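PDB 3MYF: sensor protein from Shewanella sp. W3-18-1, which probably relays phosphoryl groups through its histidine phosphotransfer (Hpt) domain, as part of a hybrid sensor histidine kinase of two-component signalling. Local coordinates for residues His4-Asp9 with Ser107-Val112; Glu35-Ile40 with Glu97-Leu102; Thr42-Asn47 with Thr86-Leu91; Lys58-Ser63 with Leu74-Glu79. All coordinates share one frame; numbering follows the deposited sequence. Where two conformers were deposited one is given.

The four contacts are concentric along the chain, and none crosses another. Interaction 1 comes first from the N terminus: residues 4-9 meet 107-112 and close almost the whole chain into one loop. Within it, interaction 2 pairs the long helix 19-46 with helix 92-116. Interaction 3 lies deeper, tying the end of helix 19-46 to the turn that leads into helix 92-116, and interaction 4, innermost, joins helices 49-63 and 69-83 across a short connection. Interaction 2 touches interaction 1 through Thr5 and Glu101, and interaction 4 through Leu59 and Leu102. Interactions 1 and 3 lie on opposite sides of the chain's centre, about 28 Å apart between centres.

Interaction 1 (His4-Asp9 with Ser107-Val112); sequences HTLNWD and SAVKQV
Leu6 packs its CD2 methyl onto Ala108, Val109 and Val112 of helix 92-116, the last helix of the Hpt four-helix bundle, where the N-terminal lead-in crosses it. CD2 rests 3.7 Å from Ala108 CB and comes equally near Val112 CG2, one helical turn further on, while Val109 CG2 lies 3.8 Å from the same Leu6 CD2. This methyl also lies against the helix backbone, 3.6 Å from Ala108 C. Leu6 CG stands anti to the backbone N (chi1 172°), and chi2 near 60° then sets CD2 against the helix; Leu6 CB adds its own contact to Ala108 CB at 3.8 Å. On one flank Trp8 brings CE3 to 4.1 Å from Val112 CG1, the indole and the valine crossing obliquely; on the other, Thr5 CG2 lies near Ala108 CB. Further out, Leu26 of helix 19-46 touches both Leu6 and Val109, and Leu23 packs on Trp8, so the lead-in is wedged between two long helices. Asn7 occupies the N-cap of helix 8-14, its OD1 accepting the backbone N of Leu10, and Thr5 OG1 is hydrogen-bonded to Glu101 OE2.

Interaction 2 (Glu35-Ile40 with Glu97-Leu102); sequences ETVEKI and ELLDEL
In the antiparallel four-helix bundle of the Hpt domain, Val37 and Ile40 of helix 19-46 pack against Leu98, Leu99 and Leu102 of helix 92-116. The two short segments run at 160° to each other, their axes 10.7 Å apart. Leu99 supplies the tightest approach: its CD2 comes to 3.6 Å from Ile40 CG2, the two side chains sliding past each other in opposite directions. Its CG stands anti to the carbonyl carbon (chi1 -74°), which places CG itself 3.9 Å from Ile40 CG2 although the side chain does not start toward the other helix. The other branch of Ile40 reaches further in, CD1 lying 4.0 Å from Leu102 CD1 and 4.1 Å from Leu98 CD2, the isoleucine side chain crossing both leucines at about a right angle. An alanine at Ile40 would probably open a gap where CD1 had filled the space between Leu98 CD2 and Leu102 CD1, and cost Leu99 CD2 its CG2 neighbour. Val37 straddles the next part of the interface, CG2 3.9 Å from Leu102 CB and CG1 against Leu99 CD2. Leu98 and Leu102 also touch Ile56 and Leu59 of helix 49-63, a layer of branched aliphatic side chains characteristic of an antiparallel helical bundle core.

Interaction 3 (Thr42-Asn47 with Thr86-Leu91); sequences TALGQN and TPVEDL
Asn47 OD1 and the backbone N of Glu89 share one water, water 1, which donates to Asn47 OD1 at 2.9 Å and accepts from Glu89 N at 2.8 Å. A second bridge runs beside it: water 2 accepts from Asn47 ND2 at 3.2 Å and donates to Glu89 OE2 at 2.9 Å. Both ends of the amide are thus linked to one residue through solvent, an arrangement consistent with the modelled orientation of the amide. Amide and carboxylate planes are turned 76° against each other. Asn47 is where the chain leaves helix 19-46 with positive phi (52°); its chi1 of -75° sets CG anti to the carbonyl carbon, and from there the amide reaches the two waters. Beside these water bridges the contact is apolar: Val88 CG1 lies 3.9 Å from Leu44 CD1 and 4.0 Å from Leu44 CA, the side chains crossing at a slant. Val88 begins the 3-10 turn 88-91, in which Leu91 N donates to Val88 O at 2.8 Å. The turn sits at one end of the Hpt bundle, where Val88 also touches Met52 of helix 49-63, Leu82 of helix 69-83 and Ile95 of helix 92-116, so that the end of helix 19-46 is joined to all three neighbouring helices.

Interaction 4 (Lys58-Ser63 with Leu74-Glu79); sequences KLHGAS and LCQEIE
His60 CG stands anti to the backbone N (chi1 -168°), and Glu79 does likewise and runs on extended, bringing imidazole and carboxylate together between helices 49-63 and 69-83, an antiparallel pair of the Hpt bundle. His60 ND1 donates to Glu79 OE1 at 2.7 Å with an N-H...O angle of 152°. The acceptor lies nearly in the ring plane, whereas the donor meets OE1 from above the carboxylate plane, 38° out of it. One face of the ring lies over the helix 69-83 backbone, with Gln76 N 4.0 Å above the ring plane; Gln76 CB approaches His60 NE2 at 3.8 Å. An alanine at His60 would probably leave the buried Glu79 OE1 without this donor and open a gap over Cys75 and Gln76. Glu79 also touches His57, which from the family sequence pattern is probably the phosphoacceptor, so the hydrogen bond is likely to steady the carboxylate beside that residue. Lys58 NZ forms a salt bridge with Asp31 of the second subunit. Ser63 OG donates to His60 O at 2.9 Å, a bond back along the same helix. Cys75 CB packs 3.8 Å from His60 CB, and Cys75 SG lies 3.7 Å from Leu59 CG.

Interaction 1 (His4-Asp9 with Ser107-Val112)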
loop_
_atom_site.group_PDB
_atom_site.type_symbol
_atom_site.label_atom_id
_atom_site.label_comp_id
_atom_site.label_asym_id
_atom_site.label_seq_id
_atom_site.Cartn_x
_atom_site.Cartn_y
_atom_site.Cartn_z
ATOM N N HIS A 4 -1.814 -21.640 -2.917
ATOM C CA HIS A 4 -0.388 -21.322 -2.899
ATOM C C HIS A 4 -0.137 -19.875 -3.332
ATOM O O HIS A 4 0.858 -19.261 -2.925
ATOM C CB HIS A 4 0.405 -22.286 -3.800
ATOM N N THR A 5 -1.027 -19.361 -4.176
ATOM C CA THR A 5 -0.935 -18.011 -4.710
ATOM C C THR A 5 -1.593 -17.029 -3.755
ATOM O O THR A 5 -0.977 -16.059 -3.342
ATOM C CB THR A 5 -1.570 -17.914 -6.122
ATOM O OG1 THR A 5 -0.803 -18.696 -7.043
ATOM C CG2 THR A 5 -1.609 -16.466 -6.629
ATOM N N LEU A 6 -2.852 -17.289 -3.405
ATOM C CA LEU A 6 -3.574 -16.440 -2.468
ATOM C C LEU A 6 -4.527 -17.293 -1.640
ATOM O O LEU A 6 -5.303 -18.065 -2.190
ATOM C CB LEU A 6 -4.351 -15.330 -3.204
ATOM C CG LEU A 6 -5.324 -14.447 -2.413
ATOM C CD1 LEU A 6 -4.644 -13.674 -1.300
ATOM C CD2 LEU A 6 -6.062 -13.491 -3.348
ATOM N N ASN A 7 -4.428 -17.143 -0.323
ATOM C CA ASN A 7 -5.215 -17.902 0.635
ATOM C C ASN A 7 -5.977 -16.943 1.540
ATOM O O ASN A 7 -5.441 -16.453 2.542
ATOM C CB ASN A 7 -4.297 -18.842 1.436
ATOM C CG ASN A 7 -5.056 -19.712 2.435
ATOM O OD1 ASN A 7 -6.161 -19.376 2.865
ATOM N ND2 ASN A 7 -4.448 -20.829 2.819
ATOM N N TRP A 8 -7.231 -16.679 1.172
ATOM C CA TRP A 8 -8.099 -15.738 1.893
ATOM C C TRP A 8 -8.173 -16.023 3.396
ATOM O O TRP A 8 -8.108 -15.106 4.215
ATOM C CB TRP A 8 -9.500 -15.723 1.257
ATOM C CG TRP A 8 -10.575 -15.053 2.069
ATOM C CD1 TRP A 8 -11.681 -15.653 2.622
ATOM C CD2 TRP A 8 -10.663 -13.662 2.415
ATOM N NE1 TRP A 8 -12.439 -14.726 3.287
ATOM C CE2 TRP A 8 -11.842 -13.497 3.179
ATOM C CE3 TRP A 8 -9.862 -12.542 2.158
ATOM C CZ2 TRP A 8 -12.239 -12.254 3.689
ATOM C CZ3 TRP A 8 -10.257 -11.307 2.663
ATOM C CH2 TRP A 8 -11.439 -11.174 3.420
ATOM N N ASP A 9 -8.286 -17.302 3.746
ATOM C CA ASP A 9 -8.389 -17.721 5.143
ATOM C C ASP A 9 -7.119 -17.428 5.933
ATOM O O ASP A 9 -7.185 -17.036 7.104
ATOM C CB ASP A 9 -8.783 -19.200 5.236
ATOM C CG ASP A 9 -10.280 -19.407 5.070
ATOM O OD1 ASP A 9 -11.057 -18.568 5.573
ATOM O OD2 ASP A 9 -10.682 -20.407 4.438
ATOM N N SER A 107 -4.177 -11.222 -10.398
ATOM C CA SER A 107 -5.443 -11.804 -10.846
ATOM C C SER A 107 -6.259 -12.326 -9.662
ATOM O O SER A 107 -7.478 -12.112 -9.589
ATOM C CB SER A 107 -5.204 -12.925 -11.862
ATOM O OG SER A 107 -6.383 -13.725 -11.970
ATOM N N ALA A 108 -5.588 -13.014 -8.740
ATOM C CA ALA A 108 -6.266 -13.651 -7.609
ATOM C C ALA A 108 -6.897 -12.619 -6.688
ATOM O O ALA A 108 -8.039 -12.787 -6.250
ATOM C CB ALA A 108 -5.308 -14.525 -6.840
ATOM N N VAL A 109 -6.157 -11.545 -6.408
ATOM C CA VAL A 109 -6.662 -10.480 -5.537
ATOM C C VAL A 109 -7.820 -9.724 -6.197
ATOM O O VAL A 109 -8.856 -9.484 -5.551
ATOM C CB VAL A 109 -5.545 -9.504 -5.080
ATOM C CG1 VAL A 109 -6.115 -8.403 -4.189
ATOM C CG2 VAL A 109 -4.439 -10.248 -4.340
ATOM N N LYS A 110 -7.669 -9.386 -7.480
ATOM C CA LYS A 110 -8.751 -8.748 -8.255
ATOM C C LYS A 110 -10.015 -9.610 -8.289
ATOM O O LYS A 110 -11.145 -9.102 -8.401
ATOM C CB LYS A 110 -8.292 -8.446 -9.681
ATOM C CG LYS A 110 -7.350 -7.265 -9.794
ATOM C CD LYS A 110 -7.064 -6.932 -11.250
ATOM C CE LYS A 110 -5.722 -6.223 -11.397
ATOM N NZ LYS A 110 -5.777 -5.187 -12.478
ATOM N N GLN A 111 -9.822 -10.920 -8.183
ATOM C CA GLN A 111 -10.937 -11.857 -8.131
ATOM C C GLN A 111 -11.587 -11.851 -6.748
ATOM O O GLN A 111 -12.832 -11.816 -6.633
ATOM C CB GLN A 111 -10.457 -13.265 -8.517
ATOM N N VAL A 112 -10.757 -11.873 -5.706
ATOM C CA VAL A 112 -11.229 -11.875 -4.315
ATOM C C VAL A 112 -11.881 -10.541 -3.913
ATOM O O VAL A 112 -12.643 -10.485 -2.943
ATOM C CB VAL A 112 -10.097 -12.289 -3.327
ATOM C CG1 VAL A 112 -10.461 -11.969 -1.880
ATOM C CG2 VAL A 112 -9.796 -13.772 -3.468
#

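Interaction 2 (Glu35-Ile40 with Glu97-Leu102)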
loop_
_atom_site.group_PDB
_atom_site.type_symbol
_atom_site.label_atom_id
_atom_site.label_comp_id
_atom_site.label_asym_id
_atom_site.label_seq_id
_atom_site.Cartn_x
_atom_site.Cartn_y
_atom_site.Cartn_z
ATOM N N GLU A 35 3.434 -1.014 -9.970
ATOM C CA GLU A 35 4.704 -0.296 -9.781
ATOM C C GLU A 35 5.831 -1.208 -9.280
ATOM O O GLU A 35 6.985 -1.070 -9.703
ATOM C CB GLU A 35 4.513 0.903 -8.837
ATOM C CG GLU A 35 5.794 1.597 -8.382
ATOM C CD GLU A 35 6.404 2.495 -9.443
ATOM O OE1 GLU A 35 6.016 2.380 -10.627
ATOM O OE2 GLU A 35 7.277 3.320 -9.086
ATOM N N THR A 36 5.508 -2.125 -8.372
ATOM C CA THR A 36 6.477 -3.098 -7.877
ATOM C C THR A 36 7.001 -3.988 -9.001
ATOM O O THR A 36 8.229 -4.201 -9.114
ATOM C CB THR A 36 5.875 -3.955 -6.752
ATOM O OG1 THR A 36 5.634 -3.122 -5.609
ATOM C CG2 THR A 36 6.836 -5.092 -6.351
ATOM N N VAL A 37 6.083 -4.501 -9.821
ATOM C CA VAL A 37 6.449 -5.346 -10.970
ATOM C C VAL A 37 7.400 -4.590 -11.936
ATOM O O VAL A 37 8.431 -5.139 -12.337
ATOM C CB VAL A 37 5.181 -5.861 -11.723
ATOM C CG1 VAL A 37 5.525 -6.433 -13.103
ATOM C CG2 VAL A 37 4.422 -6.910 -10.882
ATOM N N GLU A 38 7.051 -3.347 -12.302
ATOM C CA GLU A 38 7.903 -2.508 -13.173
ATOM C C GLU A 38 9.300 -2.253 -12.591
ATOM O O GLU A 38 10.305 -2.319 -13.315
ATOM C CB GLU A 38 7.216 -1.164 -13.529
ATOM N N LYS A 39 9.361 -1.938 -11.300
ATOM C CA LYS A 39 10.636 -1.738 -10.625
ATOM C C LYS A 39 11.489 -3.016 -10.604
ATOM O O LYS A 39 12.705 -2.950 -10.785
ATOM C CB LYS A 39 10.438 -1.196 -9.198
ATOM C CG LYS A 39 9.937 0.253 -9.125
ATOM C CD LYS A 39 10.368 0.966 -7.830
ATOM C CE LYS A 39 9.735 0.367 -6.576
ATOM N NZ LYS A 39 8.715 1.264 -5.947
ATOM N N ILE A 40 10.863 -4.171 -10.372
ATOM C CA ILE A 40 11.593 -5.454 -10.398
ATOM C C ILE A 40 12.100 -5.750 -11.814
ATOM O O ILE A 40 13.279 -6.092 -12.002
ATOM C CB ILE A 40 10.729 -6.618 -9.864
ATOM C CG1 ILE A 40 10.419 -6.419 -8.371
ATOM C CG2 ILE A 40 11.388 -7.954 -10.092
ATOM C CD1 ILE A 40 9.295 -7.353 -7.818
ATOM N N GLU A 97 10.666 -16.218 -11.468
ATOM C CA GLU A 97 9.612 -16.979 -10.828
ATOM C C GLU A 97 8.730 -16.032 -10.012
ATOM O O GLU A 97 7.508 -16.195 -9.970
ATOM C CB GLU A 97 10.201 -18.028 -9.907
ATOM C CG GLU A 97 9.183 -19.040 -9.413
ATOM C CD GLU A 97 9.805 -20.075 -8.498
ATOM O OE1 GLU A 97 11.067 -20.106 -8.410
ATOM O OE2 GLU A 97 9.038 -20.857 -7.887
ATOM N N LEU A 98 9.357 -15.073 -9.340
ATOM C CA LEU A 98 8.586 -14.099 -8.563
ATOM C C LEU A 98 7.689 -13.242 -9.448
ATOM O O LEU A 98 6.503 -13.013 -9.113
ATOM C CB LEU A 98 9.467 -13.215 -7.698
ATOM C CG LEU A 98 8.720 -12.086 -6.957
ATOM C CD1 LEU A 98 7.799 -12.612 -5.837
ATOM C CD2 LEU A 98 9.756 -11.127 -6.403
ATOM N N LEU A 99 8.231 -12.768 -10.571
ATOM C CA LEU A 99 7.423 -11.946 -11.493
ATOM C C LEU A 99 6.212 -12.711 -11.991
ATOM O O LEU A 99 5.102 -12.171 -12.026
ATOM C CB LEU A 99 8.262 -11.469 -12.681
ATOM C CG LEU A 99 9.259 -10.361 -12.345
ATOM C CD1 LEU A 99 10.247 -10.169 -13.507
ATOM C CD2 LEU A 99 8.526 -9.068 -12.022
ATOM N N ASP A 100 6.420 -13.968 -12.378
ATOM C CA ASP A 100 5.321 -14.816 -12.841
ATOM C C ASP A 100 4.260 -14.963 -11.736
ATOM O O ASP A 100 3.048 -14.904 -12.007
ATOM C CB ASP A 100 5.849 -16.200 -13.255
ATOM C CG ASP A 100 4.759 -17.104 -13.766
ATOM O OD1 ASP A 100 4.342 -18.016 -13.026
ATOM O OD2 ASP A 100 4.303 -16.898 -14.903
ATOM N N GLU A 101 4.725 -15.160 -10.508
ATOM C CA GLU A 101 3.839 -15.251 -9.351
ATOM C C GLU A 101 3.026 -13.972 -9.105
ATOM O O GLU A 101 1.860 -14.056 -8.752
ATOM C CB GLU A 101 4.616 -15.668 -8.092
ATOM C CG GLU A 101 3.758 -15.952 -6.834
ATOM C CD GLU A 101 2.775 -17.115 -6.987
ATOM O OE1 GLU A 101 2.931 -17.970 -7.884
ATOM O OE2 GLU A 101 1.840 -17.186 -6.175
ATOM N N LEU A 102 3.633 -12.799 -9.300
ATOM C CA LEU A 102 2.915 -11.532 -9.083
ATOM C C LEU A 102 1.778 -11.297 -10.072
ATOM O O LEU A 102 0.741 -10.731 -9.708
ATOM C CB LEU A 102 3.869 -10.346 -9.054
ATOM C CG LEU A 102 4.811 -10.441 -7.860
ATOM C CD1 LEU A 102 5.764 -9.230 -7.853
ATOM C CD2 LEU A 102 4.032 -10.554 -6.545
#

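Interaction 3 (Thr42-Asn47 with Thr86-Leu91)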
loop_
_atom_site.group_PDB
_atom_site.type_symbol
_atom_site.label_atom_id
_atom_site.label_comp_id
_atom_site.label_asym_id
_atom_site.label_seq_id
_atom_site.Cartn_x
_atom_site.Cartn_y
_atom_site.Cartn_z
ATOM N N THR A 42 12.736 -3.721 -14.240
ATOM C CA THR A 42 13.746 -2.749 -14.651
ATOM C C THR A 42 15.070 -3.039 -13.959
ATOM O O THR A 42 16.118 -3.050 -14.609
ATOM C CB THR A 42 13.291 -1.308 -14.371
ATOM O OG1 THR A 42 12.045 -1.075 -15.037
ATOM C CG2 THR A 42 14.302 -0.288 -14.890
ATOM N N ALA A 43 15.013 -3.294 -12.651
ATOM C CA ALA A 43 16.220 -3.633 -11.885
ATOM C C ALA A 43 16.904 -4.908 -12.406
ATOM O O ALA A 43 18.138 -4.989 -12.457
ATOM C CB ALA A 43 15.905 -3.738 -10.387
ATOM N N LEU A 44 16.111 -5.886 -12.836
ATOM C CA LEU A 44 16.668 -7.110 -13.427
ATOM C C LEU A 44 17.480 -6.817 -14.712
ATOM O O LEU A 44 18.597 -7.322 -14.886
ATOM C CB LEU A 44 15.565 -8.142 -13.675
ATOM C CG LEU A 44 15.942 -9.500 -14.267
ATOM C CD1 LEU A 44 16.815 -10.288 -13.273
ATOM C CD2 LEU A 44 14.707 -10.304 -14.637
ATOM N N GLY A 45 16.916 -5.998 -15.599
ATOM C CA GLY A 45 17.578 -5.637 -16.857
ATOM C C GLY A 45 18.798 -4.771 -16.621
ATOM O O GLY A 45 19.802 -4.880 -17.347
ATOM N N GLN A 46 18.711 -3.924 -15.596
ATOM C CA GLN A 46 19.758 -2.942 -15.300
ATOM C C GLN A 46 20.832 -3.494 -14.369
ATOM O O GLN A 46 21.852 -2.839 -14.154
ATOM C CB GLN A 46 19.169 -1.685 -14.654
ATOM C CG GLN A 46 18.307 -0.832 -15.564
ATOM C CD GLN A 46 18.427 0.644 -15.230
ATOM O OE1 GLN A 46 19.295 1.337 -15.759
ATOM N NE2 GLN A 46 17.566 1.125 -14.339
ATOM N N ASN A 47 20.592 -4.682 -13.814
ATOM C CA ASN A 47 21.471 -5.253 -12.791
ATOM C C ASN A 47 21.688 -4.254 -11.654
ATOM O O ASN A 47 22.817 -3.950 -11.260
ATOM C CB ASN A 47 22.784 -5.751 -13.422
ATOM C CG ASN A 47 22.598 -7.055 -14.181
ATOM O OD1 ASN A 47 22.185 -8.056 -13.603
ATOM N ND2 ASN A 47 22.903 -7.048 -15.481
ATOM N N THR A 86 24.701 -11.516 -3.101
ATOM C CA THR A 86 24.644 -12.240 -4.363
ATOM C C THR A 86 24.093 -11.278 -5.392
ATOM O O THR A 86 23.087 -10.601 -5.134
ATOM C CB THR A 86 23.994 -13.673 -4.331
ATOM O OG1 THR A 86 22.982 -13.789 -5.333
ATOM C CG2 THR A 86 23.461 -14.048 -2.985
ATOM N N PRO A 87 24.779 -11.172 -6.545
ATOM C CA PRO A 87 24.353 -10.216 -7.551
ATOM C C PRO A 87 23.003 -10.616 -8.134
ATOM O O PRO A 87 22.676 -11.811 -8.156
ATOM C CB PRO A 87 25.465 -10.304 -8.609
ATOM C CG PRO A 87 25.992 -11.684 -8.492
ATOM C CD PRO A 87 25.897 -12.015 -7.012
ATOM N N VAL A 88 22.239 -9.621 -8.587
ATOM C CA VAL A 88 20.899 -9.801 -9.163
ATOM C C VAL A 88 20.896 -10.873 -10.248
ATOM O O VAL A 88 19.976 -11.703 -10.308
ATOM C CB VAL A 88 20.364 -8.448 -9.705
ATOM C CG1 VAL A 88 19.130 -8.606 -10.657
ATOM C CG2 VAL A 88 20.041 -7.530 -8.551
ATOM N N GLU A 89 21.949 -10.850 -11.076
ATOM C CA GLU A 89 22.143 -11.796 -12.169
ATOM C C GLU A 89 22.010 -13.249 -11.721
ATOM O O GLU A 89 21.408 -14.076 -12.420
ATOM C CB GLU A 89 23.534 -11.583 -12.790
ATOM C CG GLU A 89 23.856 -12.476 -13.962
ATOM C CD GLU A 89 25.196 -12.149 -14.558
ATOM O OE1 GLU A 89 26.225 -12.318 -13.848
ATOM O OE2 GLU A 89 25.208 -11.725 -15.737
ATOM N N ASP A 90 22.581 -13.558 -10.565
ATOM C CA ASP A 90 22.575 -14.928 -10.076
ATOM C C ASP A 90 21.211 -15.322 -9.504
ATOM O O ASP A 90 20.952 -16.508 -9.256
ATOM C CB ASP A 90 23.677 -15.131 -9.044
ATOM C CG ASP A 90 25.078 -15.094 -9.662
ATOM O OD1 ASP A 90 25.239 -14.920 -10.904
ATOM O OD2 ASP A 90 26.028 -15.235 -8.883
ATOM N N LEU A 91 20.342 -14.333 -9.314
ATOM C CA LEU A 91 19.010 -14.583 -8.769
ATOM C C LEU A 91 17.943 -14.551 -9.846
ATOM O O LEU A 91 16.752 -14.607 -9.534
ATOM C CB LEU A 91 18.675 -13.593 -7.643
ATOM C CG LEU A 91 19.480 -13.729 -6.355
ATOM C CD1 LEU A 91 19.387 -12.467 -5.511
ATOM C CD2 LEU A 91 19.047 -14.943 -5.565
HETATM O O HOH W 1 23.733 -8.755 -11.310
HETATM O O HOH W 2 23.798 -9.599 -17.161
#

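Interaction 4 (Lys58-Ser63 with Leu74-Glu79)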
loop_
_atom_site.group_PDB
_atom_site.type_symbol
_atom_site.label_atom_id
_atom_site.label_comp_id
_atom_site.label_asym_id
_atom_site.label_seq_id
_atom_site.Cartn_x
_atom_site.Cartn_y
_atom_site.Cartn_z
ATOM N N LYS A 58 10.133 -4.218 0.618
ATOM C CA LYS A 58 8.813 -3.661 0.911
ATOM C C LYS A 58 7.736 -4.666 0.551
ATOM O O LYS A 58 6.763 -4.806 1.279
ATOM C CB LYS A 58 8.578 -2.351 0.157
ATOM C CG LYS A 58 9.461 -1.218 0.625
ATOM C CD LYS A 58 9.473 -0.084 -0.370
ATOM C CE LYS A 58 10.349 1.016 0.154
ATOM N NZ LYS A 58 10.204 2.267 -0.609
ATOM N N LEU A 59 7.930 -5.367 -0.565
ATOM C CA LEU A 59 7.021 -6.441 -0.978
ATOM C C LEU A 59 6.996 -7.569 0.039
ATOM O O LEU A 59 5.922 -8.122 0.344
ATOM C CB LEU A 59 7.401 -6.988 -2.351
ATOM C CG LEU A 59 6.486 -8.039 -2.973
ATOM C CD1 LEU A 59 5.019 -7.579 -2.978
ATOM C CD2 LEU A 59 6.951 -8.400 -4.369
ATOM N N HIS A 60 8.179 -7.917 0.547
ATOM C CA HIS A 60 8.309 -8.961 1.580
ATOM C C HIS A 60 7.445 -8.601 2.791
ATOM O O HIS A 60 6.695 -9.450 3.302
ATOM C CB HIS A 60 9.780 -9.119 2.003
ATOM C CG HIS A 60 10.058 -10.345 2.831
ATOM N ND1 HIS A 60 11.277 -10.573 3.436
ATOM C CD2 HIS A 60 9.275 -11.400 3.159
ATOM C CE1 HIS A 60 11.235 -11.721 4.093
ATOM N NE2 HIS A 60 10.032 -12.245 3.937
ATOM N N GLY A 61 7.548 -7.350 3.230
ATOM C CA GLY A 61 6.787 -6.846 4.373
ATOM C C GLY A 61 5.305 -7.065 4.150
ATOM O O GLY A 61 4.635 -7.693 4.977
ATOM N N ALA A 62 4.808 -6.581 3.010
ATOM C CA ALA A 62 3.407 -6.789 2.613
ATOM C C ALA A 62 2.974 -8.244 2.574
ATOM O O ALA A 62 1.905 -8.585 3.091
ATOM C CB ALA A 62 3.120 -6.128 1.282
ATOM N N SER A 63 3.795 -9.103 1.964
ATOM C CA SER A 63 3.419 -10.494 1.729
ATOM C C SER A 63 3.115 -11.244 3.021
ATOM O O SER A 63 2.310 -12.171 3.024
ATOM C CB SER A 63 4.478 -11.227 0.884
ATOM O OG SER A 63 5.636 -11.538 1.634
ATOM N N LEU A 74 9.387 -16.549 -1.945
ATOM C CA LEU A 74 10.284 -16.029 -2.990
ATOM C C LEU A 74 10.942 -14.734 -2.533
ATOM O O LEU A 74 12.164 -14.561 -2.718
ATOM C CB LEU A 74 9.534 -15.864 -4.321
ATOM C CG LEU A 74 9.162 -17.207 -5.019
ATOM C CD1 LEU A 74 8.323 -16.953 -6.248
ATOM C CD2 LEU A 74 10.380 -18.070 -5.415
ATOM N N CYS A 75 10.161 -13.845 -1.908
ATOM C CA CYS A 75 10.721 -12.587 -1.372
ATOM C C CYS A 75 11.749 -12.861 -0.277
ATOM O O CYS A 75 12.778 -12.201 -0.228
ATOM C CB CYS A 75 9.636 -11.631 -0.867
ATOM S SG CYS A 75 8.696 -10.854 -2.183
ATOM N N GLN A 76 11.479 -13.853 0.573
ATOM C CA GLN A 76 12.428 -14.224 1.622
ATOM C C GLN A 76 13.777 -14.696 1.031
ATOM O O GLN A 76 14.822 -14.216 1.463
ATOM C CB GLN A 76 11.838 -15.285 2.560
ATOM C CG GLN A 76 12.589 -15.471 3.882
ATOM C CD GLN A 76 13.877 -16.282 3.758
ATOM O OE1 GLN A 76 13.992 -17.202 2.929
ATOM N NE2 GLN A 76 14.859 -15.950 4.602
ATOM N N GLU A 77 13.735 -15.627 0.071
ATOM C CA GLU A 77 14.959 -16.171 -0.562
ATOM C C GLU A 77 15.746 -15.054 -1.259
ATOM O O GLU A 77 16.979 -14.950 -1.112
ATOM C CB GLU A 77 14.602 -17.216 -1.620
ATOM C CG GLU A 77 13.922 -18.499 -1.154
ATOM C CD GLU A 77 13.314 -19.262 -2.328
ATOM O OE1 GLU A 77 12.756 -20.350 -2.100
ATOM O OE2 GLU A 77 13.379 -18.758 -3.487
ATOM N N ILE A 78 15.022 -14.221 -2.006
ATOM C CA ILE A 78 15.633 -13.149 -2.791
ATOM C C ILE A 78 16.235 -12.092 -1.862
ATOM O O ILE A 78 17.424 -11.761 -1.992
ATOM C CB ILE A 78 14.645 -12.520 -3.824
ATOM C CG1 ILE A 78 14.267 -13.556 -4.900
ATOM C CG2 ILE A 78 15.282 -11.299 -4.496
ATOM C CD1 ILE A 78 13.016 -13.225 -5.737
ATOM N N GLU A 79 15.434 -11.583 -0.922
ATOM C CA GLU A 79 15.929 -10.603 0.048
ATOM C C GLU A 79 17.147 -11.092 0.818
ATOM O O GLU A 79 18.139 -10.374 0.878
ATOM C CB GLU A 79 14.846 -10.134 1.033
ATOM C CG GLU A 79 15.338 -9.048 1.994
ATOM C CD GLU A 79 14.238 -8.325 2.739
ATOM O OE1 GLU A 79 13.048 -8.687 2.593
ATOM O OE2 GLU A 79 14.572 -7.365 3.461
#